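Local coordinates for protein peptidase, M20/M25/M40 family (Staphylococcus aureus, PDB 4EWT) that probably hydrolyses amide bonds, as an aminoacylase-like amidohydrolase of the M20 peptidase family with a two-manganese active site, at residues V163-T168 / F366-K371. Numbering follows the deposited sequence.
With MN (manganese (II) ion), chain F.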
loop_
_atom_site.group_PDB
_atom_site.type_symbol
_atom_site.label_atom_id
_atom_site.label_comp_id
_atom_site.label_asym_id
_atom_site.label_seq_id
_atom_site.Cartn_x
_atom_site.Cartn_y
_atom_site.Cartn_z
ATOM N N VAL A 163 -43.955 -3.584 0.042
ATOM C CA VAL A 163 -43.788 -2.245 -0.473
ATOM C C VAL A 163 -42.934 -1.488 0.519
ATOM O O VAL A 163 -43.071 -1.678 1.728
ATOM C CB VAL A 163 -45.153 -1.526 -0.664
ATOM C CG1 VAL A 163 -44.977 -0.013 -0.749
ATOM C CG2 VAL A 163 -45.846 -2.033 -1.908
ATOM N N HIS A 164 -42.031 -0.665 -0.003
ATOM C CA HIS A 164 -41.301 0.283 0.811
ATOM C C HIS A 164 -41.491 1.672 0.222
ATOM O O HIS A 164 -41.322 1.870 -0.991
ATOM C CB HIS A 164 -39.809 -0.078 0.840
ATOM C CG HIS A 164 -39.117 0.319 2.105
ATOM N ND1 HIS A 164 -38.866 1.632 2.431
ATOM C CD2 HIS A 164 -38.631 -0.423 3.126
ATOM C CE1 HIS A 164 -38.243 1.681 3.594
ATOM N NE2 HIS A 164 -38.079 0.447 4.034
ATOM N N VAL A 165 -41.874 2.622 1.071
ATOM C CA VAL A 165 -41.847 4.042 0.713
ATOM C C VAL A 165 -40.400 4.504 0.526
ATOM O O VAL A 165 -39.511 4.134 1.308
ATOM C CB VAL A 165 -42.528 4.932 1.778
ATOM C CG1 VAL A 165 -44.040 4.676 1.811
ATOM C CG2 VAL A 165 -41.894 4.731 3.173
ATOM N N MET A 166 -40.171 5.296 -0.518
ATOM C CA MET A 166 -38.847 5.810 -0.818
ATOM C C MET A 166 -38.824 7.331 -0.789
ATOM O O MET A 166 -39.319 7.989 -1.712
ATOM C CB MET A 166 -38.373 5.293 -2.172
ATOM C CG MET A 166 -38.305 3.776 -2.269
ATOM S SD MET A 166 -37.176 3.023 -1.084
ATOM C CE MET A 166 -35.658 3.022 -2.025
ATOM N N SER A 167 -38.235 7.879 0.274
ATOM C CA SER A 167 -38.157 9.329 0.483
ATOM C C SER A 167 -37.280 10.009 -0.564
ATOM O O SER A 167 -37.219 11.234 -0.635
ATOM C CB SER A 167 -37.601 9.628 1.875
ATOM O OG SER A 167 -36.201 9.386 1.922
ATOM N N THR A 168 -36.624 9.191 -1.378
ATOM C CA THR A 168 -35.631 9.633 -2.343
ATOM C C THR A 168 -36.169 9.505 -3.775
ATOM O O THR A 168 -35.523 9.918 -4.734
ATOM C CB THR A 168 -34.316 8.814 -2.131
ATOM O OG1 THR A 168 -33.651 9.281 -0.947
ATOM C CG2 THR A 168 -33.359 8.897 -3.320
ATOM N N PHE A 366 -35.359 12.789 8.136
ATOM C CA PHE A 366 -36.156 11.940 7.242
ATOM C C PHE A 366 -37.635 12.321 7.244
ATOM O O PHE A 366 -38.249 12.434 8.311
ATOM C CB PHE A 366 -35.988 10.467 7.650
ATOM C CG PHE A 366 -36.884 9.509 6.910
ATOM C CD1 PHE A 366 -36.502 8.989 5.679
ATOM C CD2 PHE A 366 -38.099 9.105 7.461
ATOM C CE1 PHE A 366 -37.322 8.093 4.996
ATOM C CE2 PHE A 366 -38.925 8.210 6.784
ATOM C CZ PHE A 366 -38.531 7.703 5.548
ATOM N N ASN A 367 -38.192 12.524 6.051
ATOM C CA ASN A 367 -39.621 12.816 5.887
ATOM C C ASN A 367 -40.143 12.365 4.527
ATOM O O ASN A 367 -39.415 12.383 3.529
ATOM C CB ASN A 367 -39.915 14.309 6.096
ATOM C CG ASN A 367 -41.364 14.582 6.518
ATOM O OD1 ASN A 367 -42.264 13.755 6.336
ATOM N ND2 ASN A 367 -41.587 15.760 7.086
ATOM N N ILE A 368 -41.411 11.964 4.506
ATOM C CA ILE A 368 -42.063 11.483 3.296
ATOM C C ILE A 368 -43.330 12.291 2.961
ATOM O O ILE A 368 -43.947 12.885 3.850
ATOM C CB ILE A 368 -42.420 9.977 3.424
ATOM C CG1 ILE A 368 -43.295 9.734 4.666
ATOM C CG2 ILE A 368 -41.146 9.128 3.459
ATOM C CD1 ILE A 368 -43.654 8.277 4.938
ATOM N N SER A 369 -43.689 12.323 1.701
ATOM C CA SER A 369 -44.965 12.791 1.308
ATOM C C SER A 369 -46.003 11.784 1.765
ATOM O O SER A 369 -45.887 10.617 1.486
ATOM C CB SER A 369 -45.020 12.902 -0.177
ATOM O OG SER A 369 -46.332 12.663 -0.566
ATOM N N GLU A 370 -47.023 12.258 2.469
ATOM C CA GLU A 370 -48.008 11.371 3.087
ATOM C C GLU A 370 -49.010 10.791 2.095
ATOM O O GLU A 370 -49.842 9.950 2.466
ATOM C CB GLU A 370 -48.718 12.065 4.256
ATOM C CG GLU A 370 -47.889 12.072 5.539
ATOM C CD GLU A 370 -48.598 12.721 6.714
ATOM O OE1 GLU A 370 -49.111 13.847 6.561
ATOM O OE2 GLU A 370 -48.630 12.105 7.800
ATOM N N LYS A 371 -48.925 11.219 0.836
ATOM C CA LYS A 371 -49.778 10.645 -0.197
ATOM C C LYS A 371 -49.195 9.361 -0.786
ATOM O O LYS A 371 -49.784 8.763 -1.689
ATOM C CB LYS A 371 -50.133 11.672 -1.277
ATOM C CG LYS A 371 -48.990 12.116 -2.154
ATOM C CD LYS A 371 -49.385 13.365 -2.939
ATOM C CE LYS A 371 -49.506 14.586 -2.038
ATOM N NZ LYS A 371 -50.195 15.720 -2.729
HETATM MN MN MN F . -37.197 -0.015 6.081
HETATM O O HOH W 1 -38.286 13.256 1.007
HETATM O O HOH W 2 -35.052 -1.144 6.586
HETATM O O HOH W 3 -38.000 -2.088 5.683
#
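S167 lies against the extended backbone of F366-I368, with its CA 5.3 Å from that of I368 and no direct hydrogen bond joining the segments. A water bridges the two segments instead, donating to S167 O and to N367 O. The serine side chain carries the packing: its CB approaches the F366 ring obliquely, 3.5 Å from CE1, while also lying near N367 O and I368 CG2. With OG between its own backbone N and carbonyl carbon (chi1 75°), the hydroxyl too lies beside CE1 and CD1 of the ring, and it is hydrogen-bonded to Y359 O. The F366 ring also meets that of H361. Two residues before S167, V165 CG2 touches I368 CD1 more loosely, at 4.3 Å.

H164 sends its ring to the metal, NE2 binding manganese at 2.3 Å together with two waters, C103 and H105. On the other side of the imidazole, ND1 donates to V165 O at 2.8 Å and 164°, with the acceptor almost in the ring plane, which helps fix the ring's rotation; H361 NE2 shares that carbonyl. The contact thus joins a strand of the central mixed sheet to the loop before helix 372-386, beside the dinuclear metal centre of an M20-family catalytic domain.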